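Local coordinates for DNA repair protein XRCC1 (Homo sapiens, PDB 3LQC), which acts as a scaffold in DNA single-strand break repair, assembling repair complexes and binding poly-ADP-ribose chains, here represented by its N-terminal domain, at residues 52-57 against 122-127. Residues are numbered along the deposited sequence; the frame is centred on the assembly and turned at random.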
loop_
_atom_site.group_PDB
_atom_site.type_symbol
_atom_site.label_atom_id
_atom_site.label_comp_id
_atom_site.label_asym_id
_atom_site.label_seq_id
_atom_site.Cartn_x
_atom_site.Cartn_y
_atom_site.Cartn_z
ATOM N N GLU A 52 24.816 20.929 -13.480
ATOM C CA GLU A 52 23.979 19.742 -13.477
ATOM C C GLU A 52 24.804 18.616 -12.887
ATOM O O GLU A 52 25.997 18.517 -13.159
ATOM C CB GLU A 52 23.521 19.390 -14.892
ATOM C CG GLU A 52 24.650 18.970 -15.817
ATOM C CD GLU A 52 24.146 18.378 -17.114
ATOM O OE1 GLU A 52 24.957 17.755 -17.840
ATOM O OE2 GLU A 52 22.938 18.533 -17.403
ATOM N N GLU A 53 24.182 17.784 -12.060
ATOM C CA GLU A 53 24.904 16.678 -11.450
ATOM C C GLU A 53 24.142 15.355 -11.581
ATOM O O GLU A 53 22.928 15.340 -11.785
ATOM C CB GLU A 53 25.263 16.996 -9.990
ATOM C CG GLU A 53 24.077 17.288 -9.099
ATOM C CD GLU A 53 24.466 17.678 -7.676
ATOM O OE1 GLU A 53 25.236 18.643 -7.493
ATOM O OE2 GLU A 53 23.972 17.027 -6.734
ATOM N N GLN A 54 24.874 14.248 -11.505
ATOM C CA GLN A 54 24.269 12.923 -11.541
ATOM C C GLN A 54 24.172 12.400 -10.117
ATOM O O GLN A 54 25.160 12.400 -9.377
ATOM C CB GLN A 54 25.103 11.970 -12.396
ATOM C CG GLN A 54 24.495 10.586 -12.564
ATOM C CD GLN A 54 25.331 9.679 -13.460
ATOM O OE1 GLN A 54 26.547 9.577 -13.301
ATOM N NE2 GLN A 54 24.677 9.013 -14.399
ATOM N N ILE A 55 22.981 11.965 -9.726
ATOM C CA ILE A 55 22.764 11.558 -8.348
ATOM C C ILE A 55 22.791 10.045 -8.192
ATOM O O ILE A 55 21.884 9.341 -8.631
ATOM C CB ILE A 55 21.471 12.156 -7.790
ATOM C CG1 ILE A 55 21.609 13.678 -7.736
ATOM C CG2 ILE A 55 21.185 11.596 -6.412
ATOM C CD1 ILE A 55 20.348 14.399 -7.376
ATOM N N HIS A 56 23.859 9.563 -7.565
ATOM C CA HIS A 56 24.090 8.139 -7.365
ATOM C C HIS A 56 23.066 7.551 -6.397
ATOM O O HIS A 56 22.376 6.573 -6.707
ATOM C CB HIS A 56 25.516 7.926 -6.838
ATOM C CG HIS A 56 25.813 6.515 -6.440
ATOM N ND1 HIS A 56 25.834 6.102 -5.125
ATOM C CD2 HIS A 56 26.104 5.421 -7.185
ATOM C CE1 HIS A 56 26.123 4.812 -5.076
ATOM N NE2 HIS A 56 26.293 4.375 -6.311
ATOM N N SER A 57 22.976 8.170 -5.225
ATOM C CA SER A 57 22.099 7.709 -4.164
ATOM C C SER A 57 21.690 8.892 -3.290
ATOM O O SER A 57 22.265 9.975 -3.396
ATOM C CB SER A 57 22.810 6.649 -3.323
ATOM O OG SER A 57 24.023 7.157 -2.793
ATOM N N GLU A 122 20.091 7.861 -13.955
ATOM C CA GLU A 122 21.094 7.707 -14.997
ATOM C C GLU A 122 21.433 9.058 -15.613
ATOM O O GLU A 122 22.510 9.238 -16.171
ATOM C CB GLU A 122 20.584 6.759 -16.092
ATOM C CG GLU A 122 21.612 5.739 -16.564
ATOM C CD GLU A 122 21.449 4.374 -15.892
ATOM O OE1 GLU A 122 22.385 3.929 -15.184
ATOM O OE2 GLU A 122 20.379 3.749 -16.079
ATOM N N LYS A 123 20.509 10.004 -15.513
ATOM C CA LYS A 123 20.686 11.294 -16.164
ATOM C C LYS A 123 21.291 12.341 -15.242
ATOM O O LYS A 123 21.578 12.069 -14.078
ATOM C CB LYS A 123 19.366 11.793 -16.726
ATOM C CG LYS A 123 18.810 10.911 -17.823
ATOM C CD LYS A 123 17.661 11.616 -18.531
ATOM C CE LYS A 123 17.235 10.872 -19.783
ATOM N NZ LYS A 123 16.599 11.802 -20.759
ATOM N N ARG A 124 21.506 13.534 -15.780
ATOM C CA ARG A 124 22.030 14.644 -14.988
ATOM C C ARG A 124 20.977 15.735 -14.903
ATOM O O ARG A 124 20.152 15.891 -15.807
ATOM C CB ARG A 124 23.321 15.189 -15.593
ATOM C CG ARG A 124 24.394 14.134 -15.765
ATOM C CD ARG A 124 25.639 14.687 -16.440
ATOM N NE ARG A 124 26.700 13.687 -16.440
ATOM C CZ ARG A 124 27.591 13.542 -15.464
ATOM N NH1 ARG A 124 27.561 14.346 -14.408
ATOM N NH2 ARG A 124 28.519 12.599 -15.550
ATOM N N TRP A 125 21.006 16.487 -13.812
ATOM C CA TRP A 125 19.912 17.384 -13.499
ATOM C C TRP A 125 20.439 18.618 -12.810
ATOM O O TRP A 125 21.420 18.544 -12.079
ATOM C CB TRP A 125 18.929 16.668 -12.574
ATOM C CG TRP A 125 18.508 15.317 -13.078
ATOM C CD1 TRP A 125 19.018 14.100 -12.712
ATOM C CD2 TRP A 125 17.492 15.054 -14.053
ATOM N NE1 TRP A 125 18.372 13.102 -13.392
ATOM C CE2 TRP A 125 17.439 13.653 -14.218
ATOM C CE3 TRP A 125 16.628 15.863 -14.798
ATOM C CZ2 TRP A 125 16.544 13.052 -15.100
ATOM C CZ3 TRP A 125 15.742 15.261 -15.669
ATOM C CH2 TRP A 125 15.706 13.866 -15.815
ATOM N N ASP A 126 19.801 19.758 -13.038
ATOM C CA ASP A 126 20.170 20.962 -12.297
ATOM C C ASP A 126 18.995 21.513 -11.499
ATOM O O ASP A 126 19.063 22.614 -10.956
ATOM C CB ASP A 126 20.775 22.029 -13.213
ATOM C CG ASP A 126 19.792 22.557 -14.236
ATOM O OD1 ASP A 126 18.675 22.016 -14.349
ATOM O OD2 ASP A 126 20.149 23.520 -14.939
ATOM N N ARG A 127 17.918 20.736 -11.439
ATOM C CA ARG A 127 16.811 21.021 -10.533
ATOM C C ARG A 127 16.513 19.810 -9.650
ATOM O O ARG A 127 16.279 18.705 -10.143
ATOM C CB ARG A 127 15.563 21.431 -11.310
ATOM C CG ARG A 127 15.745 22.693 -12.132
ATOM C CD ARG A 127 15.948 23.908 -11.246
ATOM N NE ARG A 127 16.104 25.124 -12.045
ATOM C CZ ARG A 127 17.276 25.635 -12.411
ATOM N NH1 ARG A 127 18.403 25.043 -12.042
ATOM N NH2 ARG A 127 17.325 26.742 -13.140
HETATM O O HOH W 1 20.741 11.497 -11.470
#
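Where the pairing of Glu-53 with Trp-125 gives out, the side-chain amide of Gln-54 takes over, its NE2 giving a bent hydrogen bond (2.8 Å) to Glu-122 O from above that carbonyl's plane. The contact is a single antiparallel beta bridge between strand 52-53 and the start of strand 125-133, at the surface of the XRCC1 N-terminal domain; its hydrogen-bonded pair joins Glu-53 N to Trp-125 O at 2.9 Å and Trp-125 N to Glu-53 O at 3.0 Å. Gln-54 reaches Glu-122 because its CG stands anti to the backbone N (chi1 -176°) and the chain runs on extended; its CB meanwhile lies over one guanidinium face of Arg-124, off centre. An alanine in place of Gln-54 would probably leave Glu-122 O without this donor and open a gap beside Lys-123 O, although CB over Arg-124 would remain. Glu-52 crosses Arg-124 at about a right angle, setting OE1 3.4 Å from Arg-124 CD but short of a salt bridge. Trp-125 NE1 bonds to Ala-120 O, and Glu-53 OE2 to Ser-17 OG. Beyond the bridge a water, in plane at the indole's edge, accepts from Ile-55 N (2.9 Å) and lies 2.8 Å from Lys-123 O, within hydrogen-bonding distance.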